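Local atomic coordinates of NADH oxidoreductase (Mesorhizobium loti, PDB entry 3PI7), a protein that probably binds NADPH and acts as an oxidoreductase on NAD(P)H, as in related quinone and enoyl reductases built from GroES-like and Rossmann-type domains. Residues Val108-Thr112 with Ala145-Asn149; Asn149-Ala153 with Gln176-Ile181; Glu165-Thr171 with Gly189-Thr195. Where two conformers were deposited one is given. Residues are numbered along the deposited sequence.

Contact 1 of 3, residues Val108-Thr112 with Ala145-Asn149; sequences VAFAT and AMIVN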
ATOM      1  N   VAL A 108      -5.207 -36.548 -11.021  1.00 11.88           N
ATOM      2  CA  VAL A 108      -4.574 -35.273 -10.752  1.00 10.12           C
ATOM      3  C   VAL A 108      -5.402 -34.376  -9.884  1.00 14.09           C
ATOM      4  O   VAL A 108      -6.635 -34.426  -9.922  1.00 15.45           O
ATOM      5  CB  VAL A 108      -4.285 -34.491 -12.091  1.00 13.75           C
ATOM      6  CG1 VAL A 108      -3.233 -35.177 -12.962  1.00 13.21           C
ATOM      7  CG2 VAL A 108      -5.572 -34.223 -12.882  1.00 12.87           C
ATOM      8  N   ALA A 109      -4.720 -33.517  -9.144  1.00 12.52           N
ATOM      9  CA  ALA A 109      -5.336 -32.345  -8.537  1.00 11.90           C
ATOM     10  C   ALA A 109      -5.300 -31.318  -9.648  1.00 13.12           C
ATOM     11  O   ALA A 109      -4.315 -31.295 -10.403  1.00 12.66           O
ATOM     12  CB  ALA A 109      -4.529 -31.883  -7.336  1.00 13.63           C
ATOM     13  N   PHE A 110      -6.342 -30.507  -9.831  1.00  8.84           N
ATOM     14  CA  PHE A 110      -6.253 -29.570 -10.938  1.00  8.44           C
ATOM     15  C   PHE A 110      -6.877 -28.228 -10.595  1.00 12.96           C
ATOM     16  O   PHE A 110      -7.756 -28.164  -9.743  1.00 13.29           O
ATOM     17  CB  PHE A 110      -6.902 -30.136 -12.204  1.00 10.08           C
ATOM     18  CG  PHE A 110      -8.384 -30.338 -12.067  1.00 10.32           C
ATOM     19  CD1 PHE A 110      -8.897 -31.523 -11.548  1.00 12.64           C
ATOM     20  CD2 PHE A 110      -9.273 -29.357 -12.486  1.00 11.04           C
ATOM     21  CE1 PHE A 110     -10.282 -31.704 -11.400  1.00 13.27           C
ATOM     22  CE2 PHE A 110     -10.648 -29.525 -12.312  1.00 11.63           C
ATOM     23  CZ  PHE A 110     -11.138 -30.704 -11.785  1.00 11.65           C
ATOM     24  N   ALA A 111      -6.459 -27.193 -11.324  1.00 11.31           N
ATOM     25  CA  ALA A 111      -6.987 -25.843 -11.222  1.00 13.10           C
ATOM     26  C   ALA A 111      -7.408 -25.470 -12.631  1.00 15.45           C
ATOM     27  O   ALA A 111      -6.634 -25.636 -13.573  1.00 14.44           O
ATOM     28  CB  ALA A 111      -5.926 -24.891 -10.656  1.00 13.91           C
ATOM     29  N   THR A 112      -8.661 -25.078 -12.794  1.00 10.55           N
ATOM     30  CA  THR A 112      -9.196 -24.797 -14.131  1.00 10.49           C
ATOM     31  C   THR A 112      -8.758 -23.456 -14.674  1.00 14.51           C
ATOM     32  O   THR A 112      -8.755 -23.278 -15.905  1.00 13.54           O
ATOM     33  CB  THR A 112     -10.726 -24.918 -14.107  1.00 17.40           C
ATOM     34  OG1 THR A 112     -11.234 -24.008 -13.130  1.00 16.50           O
ATOM     35  CG2 THR A 112     -11.178 -26.299 -13.742  1.00 13.16           C
ATOM     36  N   ALA A 145      -8.436 -30.492  -2.769  1.00 16.41           N
ATOM     37  CA  ALA A 145      -8.129 -29.197  -2.184  1.00 16.35           C
ATOM     38  C   ALA A 145      -6.602 -28.998  -2.032  1.00 18.19           C
ATOM     39  O   ALA A 145      -6.169 -28.210  -1.205  1.00 16.95           O
ATOM     40  CB  ALA A 145      -8.817 -29.088  -0.839  1.00 18.34           C
HETATM   41  N   MSE A 146      -5.819 -29.700  -2.872  1.00 13.67           N
HETATM   42  CA  MSE A 146      -4.353 -29.669  -2.799  0.50 11.75           C
HETATM   43  C   MSE A 146      -3.752 -28.393  -3.405  1.00 16.48           C
HETATM   44  O   MSE A 146      -2.617 -28.057  -3.057  1.00 15.71           O
HETATM   45  CB  MSE A 146      -3.746 -30.929  -3.476  0.50 12.53           C
HETATM   46  CG  MSE A 146      -2.211 -31.023  -3.380  0.50 17.12           C
HETATM   47 SE   MSE A 146      -1.445 -32.532  -4.328  0.50 21.99          SE
HETATM   48  CE  MSE A 146      -1.954 -33.904  -3.014  0.50 18.54           C
ATOM     49  N   ILE A 147      -4.445 -27.694  -4.279  1.00 14.04           N
ATOM     50  CA  ILE A 147      -3.824 -26.533  -4.915  1.00 14.60           C
ATOM     51  C   ILE A 147      -4.069 -25.189  -4.271  1.00 19.72           C
ATOM     52  O   ILE A 147      -3.090 -24.563  -3.891  1.00 20.12           O
ATOM     53  CB  ILE A 147      -4.208 -26.492  -6.430  1.00 16.39           C
ATOM     54  CG1 ILE A 147      -3.633 -27.725  -7.159  1.00 15.68           C
ATOM     55  CG2 ILE A 147      -3.769 -25.164  -7.125  1.00 16.46           C
ATOM     56  CD1 ILE A 147      -4.193 -27.904  -8.556  1.00 16.35           C
ATOM     57  N   VAL A 148      -5.310 -24.690  -4.256  1.00 15.78           N
ATOM     58  CA  VAL A 148      -5.600 -23.299  -3.913  1.00 16.90           C
ATOM     59  C   VAL A 148      -5.133 -22.937  -2.516  1.00 19.51           C
ATOM     60  O   VAL A 148      -4.241 -22.100  -2.392  1.00 18.78           O
ATOM     61  CB  VAL A 148      -7.087 -22.918  -4.134  1.00 22.60           C
ATOM     62  CG1 VAL A 148      -7.355 -21.473  -3.683  1.00 22.96           C
ATOM     63  CG2 VAL A 148      -7.479 -23.106  -5.606  1.00 23.14           C
ATOM     64  N   ASN A 149      -5.648 -23.606  -1.486  1.00 14.76           N
ATOM     65  CA  ASN A 149      -5.257 -23.217  -0.138  1.00 14.35           C
ATOM     66  C   ASN A 149      -3.848 -23.651   0.214  1.00 15.27           C
ATOM     67  O   ASN A 149      -3.116 -22.786   0.674  1.00 15.61           O
ATOM     68  CB  ASN A 149      -6.267 -23.669   0.902  1.00 15.18           C
ATOM     69  CG  ASN A 149      -7.546 -22.845   0.816  1.00 23.18           C
ATOM     70  OD1 ASN A 149      -7.556 -21.713   0.321  1.00 20.31           O
ATOM     71  ND2 ASN A 149      -8.658 -23.443   1.183  1.00 25.30           N
TER

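Contact 2 of 3, residues Asn149-Ala153 with Gln176-Ile181; sequences NPLTA and QLCKLI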
ATOM      1  N   ASN A 149      -5.648 -23.606  -1.486  1.00 14.76           N
ATOM      2  CA  ASN A 149      -5.257 -23.217  -0.138  1.00 14.35           C
ATOM      3  C   ASN A 149      -3.848 -23.651   0.214  1.00 15.27           C
ATOM      4  O   ASN A 149      -3.116 -22.786   0.674  1.00 15.61           O
ATOM      5  CB  ASN A 149      -6.267 -23.669   0.902  1.00 15.18           C
ATOM      6  CG  ASN A 149      -7.546 -22.845   0.816  1.00 23.18           C
ATOM      7  OD1 ASN A 149      -7.556 -21.713   0.321  1.00 20.31           O
ATOM      8  ND2 ASN A 149      -8.658 -23.443   1.183  1.00 25.30           N
ATOM      9  N   PRO A 150      -3.391 -24.878  -0.089  1.00 13.88           N
ATOM     10  CA  PRO A 150      -2.019 -25.261   0.279  1.00 12.92           C
ATOM     11  C   PRO A 150      -0.944 -24.403  -0.382  1.00 15.66           C
ATOM     12  O   PRO A 150       0.006 -24.019   0.286  1.00 15.25           O
ATOM     13  CB  PRO A 150      -1.949 -26.713  -0.198  1.00 14.64           C
ATOM     14  CG  PRO A 150      -3.347 -27.211   0.065  1.00 16.63           C
ATOM     15  CD  PRO A 150      -4.134 -26.069  -0.559  1.00 12.99           C
ATOM     16  N   LEU A 151      -1.091 -24.074  -1.691  1.00 13.35           N
ATOM     17  CA  LEU A 151      -0.038 -23.288  -2.334  1.00 12.49           C
ATOM     18  C   LEU A 151      -0.104 -21.856  -1.901  1.00 16.04           C
ATOM     19  O   LEU A 151       0.947 -21.248  -1.760  1.00 15.36           O
ATOM     20  CB  LEU A 151      -0.076 -23.396  -3.862  1.00 12.54           C
ATOM     21  CG  LEU A 151       0.147 -24.834  -4.369  1.00 16.22           C
ATOM     22  CD1 LEU A 151       0.041 -24.875  -5.865  1.00 16.54           C
ATOM     23  CD2 LEU A 151       1.531 -25.393  -3.913  1.00 18.19           C
ATOM     24  N   THR A 152      -1.312 -21.318  -1.627  1.00 10.99           N
ATOM     25  CA  THR A 152      -1.411 -19.954  -1.099  1.00 10.69           C
ATOM     26  C   THR A 152      -0.791 -19.917   0.296  1.00 14.65           C
ATOM     27  O   THR A 152      -0.114 -18.933   0.630  1.00 15.45           O
ATOM     28  CB  THR A 152      -2.880 -19.504  -1.040  1.00 16.40           C
ATOM     29  OG1 THR A 152      -3.447 -19.649  -2.333  1.00 14.53           O
ATOM     30  CG2 THR A 152      -3.041 -18.054  -0.575  1.00 13.61           C
ATOM     31  N   ALA A 153      -1.008 -20.980   1.100  1.00 11.93           N
ATOM     32  CA  ALA A 153      -0.449 -21.008   2.459  1.00 10.76           C
ATOM     33  C   ALA A 153       1.057 -21.012   2.407  1.00 13.55           C
ATOM     34  O   ALA A 153       1.701 -20.311   3.185  1.00 12.74           O
ATOM     35  CB  ALA A 153      -0.938 -22.222   3.239  1.00 12.51           C
ATOM     36  N   GLN A 176     -10.181 -22.203   6.079  1.00 18.70           N
ATOM     37  CA  GLN A 176      -9.252 -23.318   5.851  1.00 18.95           C
ATOM     38  C   GLN A 176      -7.816 -22.830   5.581  1.00 20.47           C
ATOM     39  O   GLN A 176      -6.856 -23.406   6.092  1.00 20.08           O
ATOM     40  CB  GLN A 176      -9.710 -24.209   4.695  1.00 20.94           C
ATOM     41  CG  GLN A 176      -8.808 -25.433   4.516  1.00 31.48           C
ATOM     42  CD  GLN A 176      -8.798 -26.293   5.760  1.00 53.69           C
ATOM     43  OE1 GLN A 176      -7.784 -26.390   6.471  1.00 49.83           O
ATOM     44  NE2 GLN A 176      -9.962 -26.835   6.111  1.00 37.08           N
ATOM     45  N   LEU A 177      -7.677 -21.773   4.776  1.00 18.78           N
ATOM     46  CA  LEU A 177      -6.370 -21.223   4.447  1.00 17.27           C
ATOM     47  C   LEU A 177      -5.613 -20.777   5.726  1.00 19.19           C
ATOM     48  O   LEU A 177      -4.436 -21.148   5.927  1.00 17.08           O
ATOM     49  CB  LEU A 177      -6.557 -20.061   3.475  1.00 16.75           C
ATOM     50  CG  LEU A 177      -5.321 -19.273   3.064  1.00 21.02           C
ATOM     51  CD1 LEU A 177      -4.188 -20.178   2.573  1.00 22.03           C
ATOM     52  CD2 LEU A 177      -5.682 -18.285   1.971  1.00 23.16           C
ATOM     53  N   CYS A 178      -6.297 -20.011   6.588  1.00 15.57           N
ATOM     54  CA  CYS A 178      -5.673 -19.534   7.825  0.50 16.51           C
ATOM     55  C   CYS A 178      -5.271 -20.708   8.698  1.00 20.62           C
ATOM     56  O   CYS A 178      -4.178 -20.690   9.281  1.00 20.09           O
ATOM     57  CB  CYS A 178      -6.586 -18.565   8.565  0.50 16.69           C
ATOM     58  SG  CYS A 178      -6.736 -16.949   7.760  0.70 19.92           S
ATOM     59  N   LYS A 179      -6.101 -21.760   8.743  1.00 17.98           N
ATOM     60  CA  LYS A 179      -5.756 -22.932   9.526  1.00 17.38           C
ATOM     61  C   LYS A 179      -4.508 -23.619   8.979  1.00 18.10           C
ATOM     62  O   LYS A 179      -3.691 -24.067   9.772  1.00 16.78           O
ATOM     63  CB  LYS A 179      -6.940 -23.903   9.632  1.00 20.32           C
ATOM     64  CG  LYS A 179      -8.100 -23.270  10.405  1.00 24.27           C
ATOM     65  CD  LYS A 179      -9.151 -24.275  10.888  1.00 29.84           C
ATOM     66  CE  LYS A 179     -10.033 -24.801   9.792  1.00 37.84           C
ATOM     67  NZ  LYS A 179     -11.166 -25.572  10.376  1.00 44.41           N
ATOM     68  N   LEU A 180      -4.317 -23.678   7.647  1.00 16.55           N
ATOM     69  CA  LEU A 180      -3.082 -24.260   7.102  1.00 15.75           C
ATOM     70  C   LEU A 180      -1.858 -23.405   7.500  1.00 16.46           C
ATOM     71  O   LEU A 180      -0.798 -23.937   7.832  1.00 15.41           O
ATOM     72  CB  LEU A 180      -3.157 -24.358   5.568  1.00 15.12           C
ATOM     73  CG  LEU A 180      -4.109 -25.397   4.965  1.00 19.97           C
ATOM     74  CD1 LEU A 180      -4.163 -25.243   3.487  1.00 18.05           C
ATOM     75  CD2 LEU A 180      -3.717 -26.802   5.349  1.00 25.14           C
ATOM     76  N   ILE A 181      -1.992 -22.078   7.419  1.00 13.13           N
ATOM     77  CA  ILE A 181      -0.888 -21.169   7.761  1.00 12.83           C
ATOM     78  C   ILE A 181      -0.573 -21.275   9.243  1.00 17.88           C
ATOM     79  O   ILE A 181       0.595 -21.313   9.602  1.00 17.30           O
ATOM     80  CB  ILE A 181      -1.182 -19.708   7.318  1.00 14.75           C
ATOM     81  CG1 ILE A 181      -1.301 -19.688   5.787  1.00 14.67           C
ATOM     82  CG2 ILE A 181      -0.035 -18.733   7.788  1.00 15.78           C
ATOM     83  CD1 ILE A 181      -1.715 -18.356   5.166  1.00 21.42           C
TER

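Contact 3 of 3, residues Glu165-Thr171 with Gly189-Thr195; sequences EKAFVMT and GFRPIVT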
ATOM      1  N   GLU A 165       9.859 -11.625  11.557  1.00 18.44           N
ATOM      2  CA  GLU A 165       9.178 -11.358  12.822  1.00 16.77           C
ATOM      3  C   GLU A 165       8.321 -12.578  13.189  1.00 19.63           C
ATOM      4  O   GLU A 165       7.629 -13.103  12.320  1.00 17.47           O
ATOM      5  CB  GLU A 165       8.327 -10.087  12.685  1.00 17.39           C
ATOM      6  CG  GLU A 165       7.981  -9.479  14.022  1.00 28.76           C
ATOM      7  CD  GLU A 165       9.158  -9.175  14.934  1.00 44.81           C
ATOM      8  OE1 GLU A 165      10.136  -8.534  14.481  1.00 37.59           O
ATOM      9  OE2 GLU A 165       9.113  -9.626  16.101  1.00 32.92           O
ATOM     10  N   LYS A 166       8.428 -13.096  14.438  1.00 16.34           N
ATOM     11  CA  LYS A 166       7.686 -14.289  14.800  1.00 17.47           C
ATOM     12  C   LYS A 166       6.170 -14.071  14.755  1.00 17.86           C
ATOM     13  O   LYS A 166       5.447 -14.923  14.225  1.00 17.85           O
ATOM     14  CB  LYS A 166       8.135 -14.848  16.166  1.00 22.54           C
ATOM     15  CG  LYS A 166       9.543 -15.463  16.112  1.00 33.10           C
ATOM     16  CD  LYS A 166       9.691 -16.659  15.117  1.00 43.99           C
ATOM     17  CE  LYS A 166      11.132 -17.058  14.887  1.00 47.22           C
ATOM     18  NZ  LYS A 166      11.238 -18.334  14.138  1.00 56.37           N
ATOM     19  N   ALA A 167       5.696 -12.903  15.213  1.00 13.95           N
ATOM     20  CA  ALA A 167       4.260 -12.649  15.188  1.00 11.89           C
ATOM     21  C   ALA A 167       3.796 -12.121  13.853  1.00 15.42           C
ATOM     22  O   ALA A 167       4.488 -11.344  13.226  1.00 15.66           O
ATOM     23  CB  ALA A 167       3.879 -11.650  16.264  1.00 12.11           C
ATOM     24  N   PHE A 168       2.583 -12.526  13.436  1.00 11.69           N
ATOM     25  CA  PHE A 168       1.987 -12.015  12.210  1.00  9.58           C
ATOM     26  C   PHE A 168       0.477 -12.044  12.400  1.00 13.07           C
ATOM     27  O   PHE A 168      -0.008 -12.670  13.346  1.00 12.83           O
ATOM     28  CB  PHE A 168       2.471 -12.786  10.982  1.00 10.62           C
ATOM     29  CG  PHE A 168       1.987 -14.203  10.919  1.00 12.50           C
ATOM     30  CD1 PHE A 168       2.595 -15.201  11.686  1.00 15.29           C
ATOM     31  CD2 PHE A 168       0.878 -14.542  10.140  1.00 14.75           C
ATOM     32  CE1 PHE A 168       2.167 -16.525  11.595  1.00 17.08           C
ATOM     33  CE2 PHE A 168       0.437 -15.868  10.071  1.00 16.36           C
ATOM     34  CZ  PHE A 168       1.048 -16.835  10.843  1.00 15.28           C
ATOM     35  N   VAL A 169      -0.244 -11.289  11.588  1.00  9.68           N
ATOM     36  CA  VAL A 169      -1.690 -11.151  11.790  1.00  9.40           C
ATOM     37  C   VAL A 169      -2.461 -11.691  10.600  1.00 13.75           C
ATOM     38  O   VAL A 169      -2.053 -11.509   9.454  1.00 13.35           O
ATOM     39  CB  VAL A 169      -2.081  -9.658  12.077  1.00 12.79           C
ATOM     40  CG1 VAL A 169      -3.561  -9.506  12.433  1.00 11.94           C
ATOM     41  CG2 VAL A 169      -1.219  -9.060  13.173  1.00 13.88           C
HETATM   42  N   MSE A 170      -3.648 -12.255  10.891  1.00 12.05           N
HETATM   43  CA  MSE A 170      -4.545 -12.731   9.840  1.00 10.83           C
HETATM   44  C   MSE A 170      -5.977 -12.461  10.212  1.00 15.84           C
HETATM   45  O   MSE A 170      -6.383 -12.759  11.329  1.00 14.93           O
HETATM   46  CB  MSE A 170      -4.378 -14.238   9.593  1.00 12.04           C
HETATM   47  CG  MSE A 170      -3.061 -14.559   8.944  1.00 14.18           C
HETATM   48 SE   MSE A 170      -2.965 -16.378   8.387  0.75 17.02          SE
HETATM   49  CE  MSE A 170      -2.937 -17.210  10.147  1.00 11.88           C
ATOM     50  N   THR A 171      -6.748 -11.895   9.278  1.00 13.58           N
ATOM     51  CA  THR A 171      -8.202 -11.811   9.462  1.00 13.93           C
ATOM     52  C   THR A 171      -8.827 -13.111   8.924  1.00 18.77           C
ATOM     53  O   THR A 171      -8.170 -13.860   8.185  1.00 18.19           O
ATOM     54  CB  THR A 171      -8.795 -10.606   8.779  1.00 17.50           C
ATOM     55  OG1 THR A 171      -8.272 -10.517   7.461  1.00 16.01           O
ATOM     56  CG2 THR A 171      -8.564  -9.345   9.525  1.00 18.12           C
ATOM     57  N   GLY A 189       7.729 -22.076  14.892  1.00 23.00           N
ATOM     58  CA  GLY A 189       7.747 -21.194  16.056  1.00 21.64           C
ATOM     59  C   GLY A 189       7.218 -19.793  15.817  1.00 24.08           C
ATOM     60  O   GLY A 189       7.554 -18.866  16.564  1.00 24.17           O
ATOM     61  N   PHE A 190       6.426 -19.599  14.740  1.00 19.22           N
ATOM     62  CA  PHE A 190       5.825 -18.305  14.485  1.00 16.36           C
ATOM     63  C   PHE A 190       4.544 -18.205  15.330  1.00 19.42           C
ATOM     64  O   PHE A 190       4.040 -19.219  15.836  1.00 19.24           O
ATOM     65  CB  PHE A 190       5.580 -18.068  12.995  1.00 17.49           C
ATOM     66  CG  PHE A 190       6.863 -17.743  12.268  1.00 17.30           C
ATOM     67  CD1 PHE A 190       7.748 -18.753  11.899  1.00 20.87           C
ATOM     68  CD2 PHE A 190       7.160 -16.438  11.902  1.00 18.21           C
ATOM     69  CE1 PHE A 190       8.938 -18.456  11.235  1.00 21.75           C
ATOM     70  CE2 PHE A 190       8.353 -16.138  11.237  1.00 20.61           C
ATOM     71  CZ  PHE A 190       9.224 -17.153  10.883  1.00 20.18           C
ATOM     72  N   ARG A 191       4.058 -16.980  15.522  1.00 16.00           N
ATOM     73  CA  ARG A 191       2.972 -16.671  16.443  1.00 14.19           C
ATOM     74  C   ARG A 191       1.832 -15.973  15.744  1.00 15.72           C
ATOM     75  O   ARG A 191       1.794 -14.756  15.667  1.00 15.70           O
ATOM     76  CB  ARG A 191       3.521 -15.809  17.570  1.00 14.98           C
ATOM     77  CG  ARG A 191       4.507 -16.579  18.421  1.00 13.79           C
ATOM     78  CD  ARG A 191       5.221 -15.668  19.407  1.00 16.78           C
ATOM     79  NE  ARG A 191       4.309 -15.112  20.417  1.00 18.03           N
ATOM     80  CZ  ARG A 191       3.992 -15.724  21.554  1.00 21.81           C
ATOM     81  NH1 ARG A 191       4.460 -16.941  21.818  1.00 14.34           N
ATOM     82  NH2 ARG A 191       3.178 -15.137  22.423  1.00 15.79           N
ATOM     83  N   PRO A 192       0.833 -16.743  15.315  1.00 13.74           N
ATOM     84  CA  PRO A 192      -0.275 -16.130  14.581  1.00 13.29           C
ATOM     85  C   PRO A 192      -1.197 -15.351  15.489  1.00 17.58           C
ATOM     86  O   PRO A 192      -1.544 -15.805  16.574  1.00 16.16           O
ATOM     87  CB  PRO A 192      -1.009 -17.336  13.959  1.00 13.28           C
ATOM     88  CG  PRO A 192      -0.038 -18.463  14.039  1.00 18.34           C
ATOM     89  CD  PRO A 192       0.766 -18.213  15.263  1.00 15.34           C
ATOM     90  N   ILE A 193      -1.639 -14.197  15.002  1.00 13.49           N
ATOM     91  CA  ILE A 193      -2.624 -13.370  15.690  1.00 13.74           C
ATOM     92  C   ILE A 193      -3.794 -13.399  14.754  1.00 15.36           C
ATOM     93  O   ILE A 193      -3.663 -12.887  13.643  1.00 12.26           O
ATOM     94  CB  ILE A 193      -2.081 -11.944  15.936  1.00 16.37           C
ATOM     95  CG1 ILE A 193      -0.857 -11.950  16.872  1.00 15.95           C
ATOM     96  CG2 ILE A 193      -3.199 -10.981  16.428  1.00 14.28           C
ATOM     97  CD1 ILE A 193       0.034 -10.652  16.667  1.00 16.21           C
ATOM     98  N   VAL A 194      -4.933 -13.981  15.156  1.00 13.49           N
ATOM     99  CA  VAL A 194      -6.012 -14.069  14.197  1.00 13.76           C
ATOM    100  C   VAL A 194      -7.289 -13.510  14.767  1.00 16.59           C
ATOM    101  O   VAL A 194      -7.483 -13.523  15.974  1.00 16.13           O
ATOM    102  CB  VAL A 194      -6.226 -15.522  13.659  1.00 18.03           C
ATOM    103  CG1 VAL A 194      -4.925 -16.108  13.097  1.00 17.43           C
ATOM    104  CG2 VAL A 194      -6.827 -16.444  14.716  1.00 18.24           C
ATOM    105  N   THR A 195      -8.150 -13.019  13.896  1.00 14.84           N
ATOM    106  CA  THR A 195      -9.450 -12.508  14.327  1.00 16.19           C
ATOM    107  C   THR A 195     -10.565 -13.449  13.873  1.00 21.62           C
ATOM    108  O   THR A 195     -10.502 -14.021  12.773  1.00 23.04           O
ATOM    109  CB  THR A 195      -9.703 -11.080  13.816  1.00 19.86           C
ATOM    110  OG1 THR A 195      -9.864 -11.167  12.406  1.00 23.10           O
ATOM    111  CG2 THR A 195      -8.579 -10.086  14.202  1.00 21.08           C
TER

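Contact 1 of 3, residues Val108-Thr112 with Ala145-Asn149
Val108-Ala111 runs as an extended strand into the turn at Thr112, while Ala145-Asn149 leads into helix 148-163. The two backbones stay well apart: the nearest alpha carbons, Ala109 CA and Met146 CA, are 6.4 Å from each other, and no hydrogen bond crosses between the segments. Side chains bridge the space instead. On the strand, Ala109 and Ala111 point toward the incoming chain and Phe110 points away, so the surface offered is two methyl groups with bare backbone between them. Ile147 points the tip of its side chain into this low spot. Its CD1 lies 3.4 Å from Phe110 C, and the same CD1 is 4.2 Å from Ala109 CB and 4.1 Å from Ala111 CB, so one methyl reaches both alanines. Strand 107-111 belongs to the mixed beta sheet of the GroES-like fold, between strands 86-94 and 131-133, and Ile147 also touches Ile132 on the latter. Helix 148-163, by contrast, leads into the Rossmann-type nucleotide-binding fold. At the Ala109 end, the CB of Met146, a selenomethionine here, sits 4.1 Å from Ala109 CB, and its side chain meets Ile132 and Leu134. Glu86, from the neighbouring strand 86-94, accepts a hydrogen bond from Val148 N through its carboxylate, tying this part of the chain to the same sheet.

Contact 2 of 3, residues Asn149-Ala153 with Gln176-Ile181
Leu177 is the main bump here. It leaves helix 176-181 sideways, but its branched end swings across into the hollow between Asn149, Thr152 and Ala153 on the facing helix. Its CD1 lies 3.4 Å from Asn149 O and 3.9 Å from Ala153 CB, while its other methyl, CD2, meets Thr152 CG2 at 3.7 Å. Asn149 O is not left wanting by this apolar neighbour, since it accepts the helical bond from Ala153 N at 2.8 Å. One turn on, Leu180 makes a second bump: its CD1 settles 3.7 Å from Asn149 CB and 4.0 Å from Pro150 CG. In return Ala153 is a small knob pointing into a pocket lined by Leu177, Leu180 and Ile181, with its CB 3.9 Å from Leu180 CB and 3.6 Å from Ile181 CG1. With nothing larger than a methyl there, the backbones come close, and Ala153 CA is 5.3 Å from Ile181 CA. Asn149 reaches over the start of the other helix, its ND2 3.7 Å from Gln176 CB. On the far side of 149-153, Leu151 packs on helices 290-296 and 298-313. The segment axes approach to 9.0 Å and cross at -49°, without a hydrogen bond between them. This is largely apolar helix-helix packing in a Rossmann-type domain, where helix 176-188 is the crossover helix of the first beta-alpha-beta unit and helix 148-163 leads into that unit.

Contact 3 of 3, residues Glu165-Thr171 with Gly189-Thr195
Phe168, Met170, Pro192 and Val194 form the apolar centre on one face of the strand pair, the face lying on helix 176-188. Pro192 CA sits over the Phe168 ring in a CH-pi contact, 4.2 Å from its centroid, and Met170 CE, of a selenomethionine, meets Val194 CG1 at 3.7 Å. On the other face, beside helix 221-232, Ile193 CD1 is 4.0 Å from both Ala167 CB and Val169 CG2. Between these layers run five parallel-strand hydrogen bonds, from Arg191 N to Lys166 O (2.8 Å) through to Thr195 N to Met170 O (3.1 Å). Toward the outer edge, Lys166 CD lies over the Phe190 ring, and Lys166 NZ makes an off-centre cation-pi contact, 4.2 Å from the ring centroid. Gly189 closes helix 176-188 there in a Schellman motif. Arg191 pairs with Glu232 and Glu165 with Arg235, both in salt bridges. Strand, helix and parallel neighbouring strand make the beta-alpha-beta crossover that opens a Rossmann fold.

Contacts 1 and 2 share Asn149 and helix 148-163, with centres 12 Å apart. Contact 2 is 13 Å from contact 3, centre to centre, and touches it where Ile181 and Cys178 lie on Phe168, Met170 and Thr171; contacts 1 and 3 do not meet, their nearest atoms being about 10 Å apart. Contact 1 closes before contact 3 opens along the chain, whereas the segments of contacts 2 and 3 alternate. The series thus runs from the mixed sheet of the GroES-like fold, along helix 148-163 and across to helix 176-188, to the parallel six-stranded sheet of the Rossmann-type domain, joining the two halves of the protein by continuous packing.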